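Local coordinates for protein transglutaminase elicitor (Phytophthora sojae, PDB 3TW5) that probably cross-links proteins by joining glutamine and lysine side chains, as transglutaminases do, and serves as an elicitor of plant immune responses, at residues S218-D223 / D331-P336; Q233-F238 / S275-I280; T300-Y305 / D326-D331. The protein carries 1 engineered substitution. All blocks are in the same frame, centred on the assembly; numbering follows the deposited sequence.

Interaction 1: S218-D223 / D331-P336; sequences STFVAD and DFLWLP
A chi1 of 61° puts CG of Trp334 between its own backbone N and carbonyl carbon, while a chi1 of -177° sets CG1 of Val221 anti to the backbone N and brings it alongside the indole, 3.6 Å from Trp334 NE1. The two side chains lie next to each other, pointing the same way from one face of the sheet. Val221 CB, for its part, rests over a face of the indole, displaced toward the rim and 3.7 Å from the centroid of the five-membered ring of Trp334, which meets the geometry of a CH-pi contact. The indole nitrogen of Trp334 is satisfied elsewhere, by Asn232.

The same two residues form an antiparallel hydrogen-bonded pair, with Val221 N to Trp334 O at 2.7 Å and Trp334 N to Val221 O at 2.9 Å. Ala222 and Leu333 follow as the non-hydrogen-bonded pair. Beyond them the backbone bonds are weak: Asp223 N to Phe332 O is a weak bond of 3.4 Å, and Asp331 N to Asp223 O is equally weak.

Two more aromatic faces are covered. Leu333 CD2 lies 3.9 Å from the centroid of the Phe220 ring, and Asp223 CB lies 3.8 Å from that of Phe332. At this end the carboxylates of Asp223 and Asp331 come close, OD2 to OD2 3.3 Å, two acceptors not hydrogen-bonded to each other. Asp223 OD1 is held by hydrogen bonds to Thr225 and the backbone N of Trp231.

Strand 333-336 pairs with strand 172-175 as well as with 221-223. Helix 128-137 packs on Val221 and Trp334, and helix 202-215 on Phe220. Such a helix-covered antiparallel sheet is consistent with the papain-like architecture of the cysteine-peptidase clan to which this family belongs.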
loop_
_atom_site.group_PDB
_atom_site.type_symbol
_atom_site.label_atom_id
_atom_site.label_comp_id
_atom_site.label_asym_id
_atom_site.label_seq_id
_atom_site.Cartn_x
_atom_site.Cartn_y
_atom_site.Cartn_z
ATOM N N SER A 218 8.624 -3.535 12.375
ATOM C CA SER A 218 7.310 -3.222 11.820
ATOM C C SER A 218 7.427 -2.679 10.387
ATOM O O SER A 218 8.533 -2.565 9.851
ATOM C CB SER A 218 6.596 -2.221 12.736
ATOM O OG SER A 218 5.311 -1.883 12.248
ATOM N N THR A 219 6.289 -2.366 9.768
ATOM C CA THR A 219 6.266 -1.760 8.433
ATOM C C THR A 219 5.063 -0.818 8.236
ATOM O O THR A 219 4.247 -0.646 9.146
ATOM C CB THR A 219 6.348 -2.827 7.309
ATOM O OG1 THR A 219 6.513 -2.181 6.041
ATOM C CG2 THR A 219 5.102 -3.702 7.280
ATOM N N PHE A 220 4.969 -0.207 7.055
ATOM C CA PHE A 220 3.910 0.757 6.751
ATOM C C PHE A 220 3.432 0.686 5.301
ATOM O O PHE A 220 3.899 -0.147 4.523
ATOM C CB PHE A 220 4.355 2.185 7.099
ATOM C CG PHE A 220 5.661 2.596 6.468
ATOM C CD1 PHE A 220 5.706 3.066 5.160
ATOM C CD2 PHE A 220 6.847 2.528 7.193
ATOM C CE1 PHE A 220 6.914 3.448 4.580
ATOM C CE2 PHE A 220 8.054 2.913 6.622
ATOM C CZ PHE A 220 8.089 3.371 5.314
ATOM N N VAL A 221 2.493 1.564 4.956
ATOM C CA VAL A 221 1.962 1.686 3.600
ATOM C C VAL A 221 2.376 3.042 3.033
ATOM O O VAL A 221 2.295 4.060 3.725
ATOM C CB VAL A 221 0.418 1.565 3.581
ATOM C CG1 VAL A 221 -0.110 1.608 2.162
ATOM C CG2 VAL A 221 -0.036 0.287 4.264
ATOM N N ALA A 222 2.822 3.046 1.777
ATOM C CA ALA A 222 3.322 4.259 1.133
ATOM C C ALA A 222 2.660 4.529 -0.213
ATOM O O ALA A 222 2.287 3.596 -0.924
ATOM C CB ALA A 222 4.829 4.174 0.964
ATOM N N ASP A 223 2.506 5.811 -0.544
ATOM C CA ASP A 223 2.136 6.224 -1.894
ATOM C C ASP A 223 3.416 6.453 -2.668
ATOM O O ASP A 223 4.171 7.373 -2.367
ATOM C CB ASP A 223 1.286 7.498 -1.885
ATOM C CG ASP A 223 0.893 7.961 -3.293
ATOM O OD1 ASP A 223 1.073 7.196 -4.268
ATOM O OD2 ASP A 223 0.394 9.100 -3.425
ATOM N N ASP A 331 4.251 10.480 -1.105
ATOM C CA ASP A 331 3.390 11.559 -0.622
ATOM C C ASP A 331 3.065 11.419 0.863
ATOM O O ASP A 331 3.045 12.413 1.593
ATOM C CB ASP A 331 2.098 11.641 -1.446
ATOM C CG ASP A 331 2.262 12.455 -2.725
ATOM O OD1 ASP A 331 2.998 13.468 -2.713
ATOM O OD2 ASP A 331 1.640 12.089 -3.748
ATOM N N PHE A 332 2.815 10.186 1.301
ATOM C CA PHE A 332 2.464 9.909 2.694
ATOM C C PHE A 332 2.852 8.502 3.145
ATOM O O PHE A 332 3.073 7.613 2.323
ATOM C CB PHE A 332 0.966 10.146 2.936
ATOM C CG PHE A 332 0.070 9.511 1.910
ATOM C CD1 PHE A 332 -0.190 8.141 1.935
ATOM C CD2 PHE A 332 -0.533 10.287 0.926
ATOM C CE1 PHE A 332 -1.027 7.550 0.987
ATOM C CE2 PHE A 332 -1.374 9.707 -0.029
ATOM C CZ PHE A 332 -1.622 8.335 0.005
ATOM N N LEU A 333 2.944 8.324 4.460
ATOM C CA LEU A 333 3.211 7.032 5.087
ATOM C C LEU A 333 2.140 6.777 6.142
ATOM O O LEU A 333 1.840 7.659 6.950
ATOM C CB LEU A 333 4.582 7.040 5.773
ATOM C CG LEU A 333 5.901 6.728 5.056
ATOM C CD1 LEU A 333 6.151 7.591 3.830
ATOM C CD2 LEU A 333 7.055 6.872 6.039
ATOM N N TRP A 334 1.565 5.580 6.143
ATOM C CA TRP A 334 0.603 5.222 7.182
ATOM C C TRP A 334 0.675 3.767 7.623
ATOM O O TRP A 334 1.040 2.891 6.843
ATOM C CB TRP A 334 -0.827 5.602 6.781
ATOM C CG TRP A 334 -1.348 4.946 5.538
ATOM C CD1 TRP A 334 -1.134 5.343 4.250
ATOM C CD2 TRP A 334 -2.203 3.797 5.467
ATOM N NE1 TRP A 334 -1.790 4.507 3.380
ATOM C CE2 TRP A 334 -2.457 3.551 4.099
ATOM C CE3 TRP A 334 -2.777 2.951 6.424
ATOM C CZ2 TRP A 334 -3.258 2.490 3.663
ATOM C CZ3 TRP A 334 -3.576 1.896 5.991
ATOM C CH2 TRP A 334 -3.805 1.675 4.620
ATOM N N LEU A 335 0.332 3.531 8.887
ATOM C CA LEU A 335 0.298 2.186 9.458
ATOM C C LEU A 335 -1.109 1.845 9.934
ATOM O O LEU A 335 -1.773 2.682 10.550
ATOM C CB LEU A 335 1.256 2.066 10.648
ATOM C CG LEU A 335 2.711 2.522 10.541
ATOM C CD1 LEU A 335 2.839 3.997 10.891
ATOM C CD2 LEU A 335 3.574 1.690 11.470
ATOM N N PRO A 336 -1.573 0.617 9.650
ATOM C CA PRO A 336 -2.806 0.151 10.273
ATOM C C PRO A 336 -2.544 -0.267 11.724
ATOM O O PRO A 336 -1.659 -1.087 11.980
ATOM C CB PRO A 336 -3.203 -1.051 9.412
ATOM C CG PRO A 336 -1.928 -1.546 8.839
ATOM C CD PRO A 336 -1.047 -0.346 8.665
#

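Interaction 2: Q233-F238 / S275-I280; sequences QPVRGF and SRLSWI
A classic beta bulge marks the antiparallel pairing of strand 233-238 with strand 275-280: Arg236 and Gly237 together face the single residue Ser278. The evidence is the register, which runs Val235 with Trp279 and then Gly237 with Ser278, a shift of one residue. The backbone of Arg236 agrees, since its phi/psi of -99°/-36° is helical in character within an otherwise extended chain. The backbone carbonyl oxygen of Ser278 accepts two bonds, from Arg236 N at 2.6 Å and Gly237 N at 3.1 Å, both donors tilted somewhat from the carbonyl plane. In return Ser278 N donates to Gly237 O at 2.8 Å. Ahead of the bulge Ile280 N reaches Pro234 O at 3.1 Å. The short segments are far from strictly antiparallel: their N-to-C directions are 134° apart.

Val235, Phe238, Leu277 and Trp279 share one face of the sheet, where Val235 CG1 meets Leu277 CD1 at 3.8 Å and the two side chains cross at about a right angle; helix 202-215 covers this region through Leu213, Ser209 and Phe205. The side chain of Ser278 lies on the other face, paired with Gly237, which has none. Arg236 leaves its strand fully extended from CG to NE. Its CB touches Ile280 CD1 at 3.8 Å, whereas its guanidinium leads away to a hydrogen bond with Thr299. Farther along, the Phe238 ring brings CE1 to 3.6 Å from Ser275 OG, a hydroxyl already hydrogen-bonded to Tyr306. At the other end of the pairing Gln233 CB packs against the indole of Trp279, 3.5 Å from CD1.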
loop_
_atom_site.group_PDB
_atom_site.type_symbol
_atom_site.label_atom_id
_atom_site.label_comp_id
_atom_site.label_asym_id
_atom_site.label_seq_id
_atom_site.Cartn_x
_atom_site.Cartn_y
_atom_site.Cartn_z
ATOM N N GLN A 233 0.960 0.804 -1.516
ATOM C CA GLN A 233 1.751 -0.424 -1.539
ATOM C C GLN A 233 2.276 -0.700 -0.133
ATOM O O GLN A 233 2.718 0.226 0.547
ATOM C CB GLN A 233 2.941 -0.304 -2.504
ATOM C CG GLN A 233 2.680 0.432 -3.826
ATOM C CD GLN A 233 1.864 -0.372 -4.819
ATOM O OE1 GLN A 233 1.908 -1.601 -4.834
ATOM N NE2 GLN A 233 1.114 0.325 -5.664
ATOM N N PRO A 234 2.231 -1.971 0.310
ATOM C CA PRO A 234 2.834 -2.316 1.595
ATOM C C PRO A 234 4.354 -2.425 1.470
ATOM O O PRO A 234 4.855 -3.065 0.542
ATOM C CB PRO A 234 2.218 -3.677 1.914
ATOM C CG PRO A 234 1.928 -4.277 0.591
ATOM C CD PRO A 234 1.607 -3.139 -0.339
ATOM N N VAL A 235 5.076 -1.793 2.390
ATOM C CA VAL A 235 6.538 -1.778 2.343
ATOM C C VAL A 235 7.128 -3.079 2.897
ATOM O O VAL A 235 6.660 -3.603 3.908
ATOM C CB VAL A 235 7.118 -0.530 3.069
ATOM C CG1 VAL A 235 8.633 -0.610 3.195
ATOM C CG2 VAL A 235 6.722 0.737 2.330
ATOM N N ARG A 236 8.144 -3.598 2.210
ATOM C CA ARG A 236 8.859 -4.787 2.656
ATOM C C ARG A 236 10.168 -4.433 3.357
ATOM O O ARG A 236 10.561 -5.102 4.316
ATOM C CB ARG A 236 9.136 -5.726 1.481
ATOM C CG ARG A 236 9.678 -7.084 1.898
ATOM C CD ARG A 236 10.074 -7.911 0.697
ATOM N NE ARG A 236 10.649 -9.196 1.087
ATOM C CZ ARG A 236 10.997 -10.154 0.231
ATOM N NH1 ARG A 236 10.834 -9.983 -1.077
ATOM N NH2 ARG A 236 11.513 -11.288 0.681
ATOM N N GLY A 237 10.843 -3.388 2.884
ATOM C CA GLY A 237 12.138 -3.024 3.441
ATOM C C GLY A 237 12.699 -1.674 3.050
ATOM O O GLY A 237 12.237 -1.036 2.104
ATOM N N PHE A 238 13.717 -1.256 3.795
ATOM C CA PHE A 238 14.401 0.011 3.586
ATOM C C PHE A 238 15.898 -0.196 3.793
ATOM O O PHE A 238 16.322 -0.698 4.840
ATOM C CB PHE A 238 13.854 1.057 4.564
ATOM C CG PHE A 238 14.666 2.321 4.640
ATOM C CD1 PHE A 238 14.528 3.312 3.675
ATOM C CD2 PHE A 238 15.545 2.534 5.695
ATOM C CE1 PHE A 238 15.268 4.493 3.753
ATOM C CE2 PHE A 238 16.290 3.710 5.783
ATOM C CZ PHE A 238 16.151 4.690 4.811
ATOM N N SER A 275 19.210 6.028 -0.571
ATOM C CA SER A 275 18.549 4.883 0.052
ATOM C C SER A 275 17.469 4.323 -0.856
ATOM O O SER A 275 16.982 5.016 -1.750
ATOM C CB SER A 275 17.953 5.271 1.407
ATOM O OG SER A 275 17.027 6.332 1.271
ATOM N N ARG A 276 17.101 3.067 -0.624
ATOM C CA ARG A 276 16.083 2.404 -1.429
ATOM C C ARG A 276 14.943 1.873 -0.570
ATOM O O ARG A 276 15.165 1.186 0.432
ATOM C CB ARG A 276 16.704 1.290 -2.279
ATOM C CG ARG A 276 15.739 0.192 -2.713
ATOM C CD ARG A 276 16.389 -0.761 -3.690
ATOM N NE ARG A 276 16.160 -0.331 -5.065
ATOM C CZ ARG A 276 15.374 -0.969 -5.928
ATOM N NH1 ARG A 276 14.747 -2.086 -5.569
ATOM N NH2 ARG A 276 15.225 -0.494 -7.158
ATOM N N LEU A 277 13.723 2.215 -0.974
ATOM C CA LEU A 277 12.518 1.672 -0.372
ATOM C C LEU A 277 12.045 0.497 -1.216
ATOM O O LEU A 277 12.078 0.558 -2.445
ATOM C CB LEU A 277 11.436 2.751 -0.291
ATOM C CG LEU A 277 10.218 2.503 0.605
ATOM C CD1 LEU A 277 10.622 2.407 2.068
ATOM C CD2 LEU A 277 9.188 3.603 0.406
ATOM N N SER A 278 11.617 -0.575 -0.559
ATOM C CA SER A 278 11.174 -1.778 -1.261
ATOM C C SER A 278 9.742 -2.139 -0.885
ATOM O O SER A 278 9.426 -2.298 0.294
ATOM C CB SER A 278 12.112 -2.950 -0.967
ATOM O OG SER A 278 13.462 -2.584 -1.190
ATOM N N TRP A 279 8.884 -2.268 -1.891
ATOM C CA TRP A 279 7.480 -2.579 -1.661
ATOM C C TRP A 279 6.969 -3.697 -2.557
ATOM O O TRP A 279 7.603 -4.052 -3.553
ATOM C CB TRP A 279 6.619 -1.330 -1.838
ATOM C CG TRP A 279 6.660 -0.750 -3.211
ATOM C CD1 TRP A 279 5.892 -1.113 -4.275
ATOM C CD2 TRP A 279 7.506 0.311 -3.669
ATOM N NE1 TRP A 279 6.202 -0.345 -5.371
ATOM C CE2 TRP A 279 7.191 0.537 -5.027
ATOM C CE3 TRP A 279 8.499 1.094 -3.063
ATOM C CZ2 TRP A 279 7.834 1.511 -5.794
ATOM C CZ3 TRP A 279 9.139 2.064 -3.826
ATOM C CH2 TRP A 279 8.803 2.262 -5.180
ATOM N N ILE A 280 5.808 -4.232 -2.190
ATOM C CA ILE A 280 5.171 -5.322 -2.916
ATOM C C ILE A 280 4.199 -4.748 -3.941
ATOM O O ILE A 280 3.489 -3.788 -3.648
ATOM C CB ILE A 280 4.405 -6.251 -1.945
ATOM C CG1 ILE A 280 5.243 -6.563 -0.695
ATOM C CG2 ILE A 280 3.953 -7.519 -2.648
ATOM C CD1 ILE A 280 6.590 -7.243 -0.951
#

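Interaction 3: T300-Y305 / D326-D331; sequences TGQYYY and DDDHPD
Strand 300-305 and the irregular segment 326-331 keep their backbones well apart, the nearest pair of CA atoms being those of Tyr304 and His329 at 7.2 Å, so the strand's side chains bridge the gap, meeting both side-chain and backbone atoms of the loop. Tyr304 and Asp328 have the largest shares. A chi1 of -60° sets CG of Tyr304 beside the backbone N and anti to the carbonyl carbon. The carbonyl oxygen of Asp328 lies at the ring edge, in its plane, 3.3 Å from Tyr304 CE1. Pro330 meets Tyr304 tip to tip, its CD 3.7 Å from Tyr304 CE1, and Phe205 of helix 202-215 meets Tyr304 edge-to-face. The His329 ring stacks on Trp321.

Gln302 and Asp328 also reach tip to tip, with amide and carboxylate planes 89° apart. Gln302 NE2 comes to 2.8 Å from Asp328 OD2, but the angle is too poor for a hydrogen bond, and Gln302 OE1 is 3.3 Å from the same oxygen, acceptor facing acceptor. As modelled, then, the chemistry implies contact mainly through the Tyr304 ring, with a polar Gln302-Asp328 approach whose angle does not support a hydrogen bond.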
loop_
_atom_site.group_PDB
_atom_site.type_symbol
_atom_site.label_atom_id
_atom_site.label_comp_id
_atom_site.label_asym_id
_atom_site.label_seq_id
_atom_site.Cartn_x
_atom_site.Cartn_y
_atom_site.Cartn_z
ATOM N N THR A 300 9.411 -4.817 -5.665
ATOM C CA THR A 300 10.062 -3.778 -6.460
ATOM C C THR A 300 10.560 -2.663 -5.534
ATOM O O THR A 300 10.435 -2.770 -4.314
ATOM C CB THR A 300 9.125 -3.235 -7.573
ATOM O OG1 THR A 300 9.806 -2.237 -8.343
ATOM C CG2 THR A 300 7.852 -2.641 -6.987
ATOM N N GLY A 301 11.131 -1.607 -6.101
ATOM C CA GLY A 301 11.643 -0.512 -5.288
ATOM C C GLY A 301 12.059 0.722 -6.060
ATOM O O GLY A 301 11.918 0.787 -7.281
ATOM N N GLN A 302 12.572 1.706 -5.331
ATOM C CA GLN A 302 13.024 2.960 -5.917
ATOM C C GLN A 302 14.115 3.590 -5.061
ATOM O O GLN A 302 14.074 3.514 -3.829
ATOM C CB GLN A 302 11.853 3.931 -6.064
ATOM C CG GLN A 302 12.155 5.143 -6.923
ATOM C CD GLN A 302 10.900 5.825 -7.419
ATOM O OE1 GLN A 302 10.118 6.370 -6.635
ATOM N NE2 GLN A 302 10.698 5.802 -8.732
ATOM N N TYR A 303 15.092 4.206 -5.719
ATOM C CA TYR A 303 16.121 4.950 -5.012
ATOM C C TYR A 303 15.638 6.358 -4.704
ATOM O O TYR A 303 14.847 6.937 -5.454
ATOM C CB TYR A 303 17.422 4.997 -5.818
ATOM C CG TYR A 303 18.149 3.676 -5.892
ATOM C CD1 TYR A 303 18.878 3.194 -4.806
ATOM C CD2 TYR A 303 18.110 2.906 -7.053
ATOM C CE1 TYR A 303 19.550 1.976 -4.874
ATOM C CE2 TYR A 303 18.776 1.687 -7.134
ATOM C CZ TYR A 303 19.495 1.228 -6.044
ATOM O OH TYR A 303 20.153 0.020 -6.129
ATOM N N TYR A 304 16.108 6.889 -3.581
ATOM C CA TYR A 304 15.819 8.258 -3.185
ATOM C C TYR A 304 17.100 8.941 -2.747
ATOM O O TYR A 304 17.926 8.352 -2.047
ATOM C CB TYR A 304 14.770 8.298 -2.070
ATOM C CG TYR A 304 13.451 7.683 -2.468
ATOM C CD1 TYR A 304 12.602 8.331 -3.368
ATOM C CD2 TYR A 304 13.054 6.448 -1.958
ATOM C CE1 TYR A 304 11.390 7.766 -3.745
ATOM C CE2 TYR A 304 11.840 5.874 -2.328
ATOM C CZ TYR A 304 11.015 6.540 -3.221
ATOM O OH TYR A 304 9.814 5.981 -3.592
ATOM N N TYR A 305 17.253 10.187 -3.174
ATOM C CA TYR A 305 18.466 10.952 -2.942
ATOM C C TYR A 305 18.096 12.219 -2.190
ATOM O O TYR A 305 17.218 12.972 -2.618
ATOM C CB TYR A 305 19.149 11.289 -4.274
ATOM C CG TYR A 305 19.165 10.137 -5.257
ATOM C CD1 TYR A 305 20.224 9.228 -5.282
ATOM C CD2 TYR A 305 18.110 9.946 -6.153
ATOM C CE1 TYR A 305 20.236 8.163 -6.179
ATOM C CE2 TYR A 305 18.110 8.886 -7.050
ATOM C CZ TYR A 305 19.175 7.998 -7.059
ATOM O OH TYR A 305 19.172 6.948 -7.952
ATOM N N ASP A 326 13.046 15.154 -6.073
ATOM C CA ASP A 326 12.316 16.383 -5.785
ATOM C C ASP A 326 10.836 16.251 -6.164
ATOM O O ASP A 326 9.960 16.725 -5.438
ATOM C CB ASP A 326 12.962 17.544 -6.553
ATOM C CG ASP A 326 12.454 18.907 -6.106
ATOM O OD1 ASP A 326 12.556 19.228 -4.897
ATOM O OD2 ASP A 326 11.968 19.666 -6.976
ATOM N N ASP A 327 10.572 15.606 -7.301
ATOM C CA ASP A 327 9.205 15.354 -7.767
ATOM C C ASP A 327 8.775 13.919 -7.480
ATOM O O ASP A 327 7.582 13.639 -7.333
ATOM C CB ASP A 327 9.082 15.627 -9.274
ATOM C CG ASP A 327 9.316 17.091 -9.632
ATOM O OD1 ASP A 327 9.106 17.971 -8.766
ATOM O OD2 ASP A 327 9.707 17.363 -10.790
ATOM N N ASP A 328 9.752 13.020 -7.398
ATOM C CA ASP A 328 9.490 11.589 -7.293
ATOM C C ASP A 328 9.820 11.030 -5.905
ATOM O O ASP A 328 10.839 10.358 -5.711
ATOM C CB ASP A 328 10.260 10.837 -8.385
ATOM C CG ASP A 328 9.852 9.379 -8.496
ATOM O OD1 ASP A 328 8.749 9.013 -8.028
ATOM O OD2 ASP A 328 10.644 8.596 -9.062
ATOM N N HIS A 329 8.939 11.314 -4.949
ATOM C CA HIS A 329 9.078 10.832 -3.577
ATOM C C HIS A 329 7.697 10.567 -2.967
ATOM O O HIS A 329 6.722 11.216 -3.356
ATOM C CB HIS A 329 9.878 11.831 -2.728
ATOM C CG HIS A 329 9.195 13.148 -2.525
ATOM N ND1 HIS A 329 8.379 13.404 -1.443
ATOM C CD2 HIS A 329 9.215 14.287 -3.256
ATOM C CE1 HIS A 329 7.923 14.642 -1.521
ATOM N NE2 HIS A 329 8.415 15.199 -2.612
ATOM N N PRO A 330 7.607 9.617 -2.012
ATOM C CA PRO A 330 6.323 9.247 -1.410
ATOM C C PRO A 330 5.552 10.431 -0.827
ATOM O O PRO A 330 6.138 11.278 -0.149
ATOM C CB PRO A 330 6.727 8.279 -0.295
ATOM C CG PRO A 330 8.001 7.699 -0.755
ATOM C CD PRO A 330 8.712 8.812 -1.458
ATOM N N ASP A 331 4.251 10.480 -1.105
ATOM C CA ASP A 331 3.390 11.559 -0.622
ATOM C C ASP A 331 3.065 11.419 0.863
ATOM O O ASP A 331 3.045 12.413 1.593
ATOM C CB ASP A 331 2.098 11.641 -1.446
ATOM C CG ASP A 331 2.262 12.455 -2.725
ATOM O OD1 ASP A 331 2.998 13.468 -2.713
ATOM O OD2 ASP A 331 1.640 12.089 -3.748
#

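Overall arrangement
All three contacts reach one antiparallel sheet, and their centres lie about 10 to 14 Å apart. Interactions 1 and 2 join through the neighbouring strands 221-223 and 232-246, where Phe220 O meets Val235 N and Thr219 OG1 meets Val235 O, both probable hydrogen bonds. Interactions 2 and 3 join through strands 269-280 and 299-310, as the approaches of Ser275 O to Tyr304 N and Trp279 O to Thr300 N indicate. Interactions 1 and 3 share Asp331, just before strand 333-336. Along the chain interaction 2 closes before interaction 3 opens, and both are nested within interaction 1, which closes the largest loop: segments 108 residues apart at their closest ends become neighbouring strands.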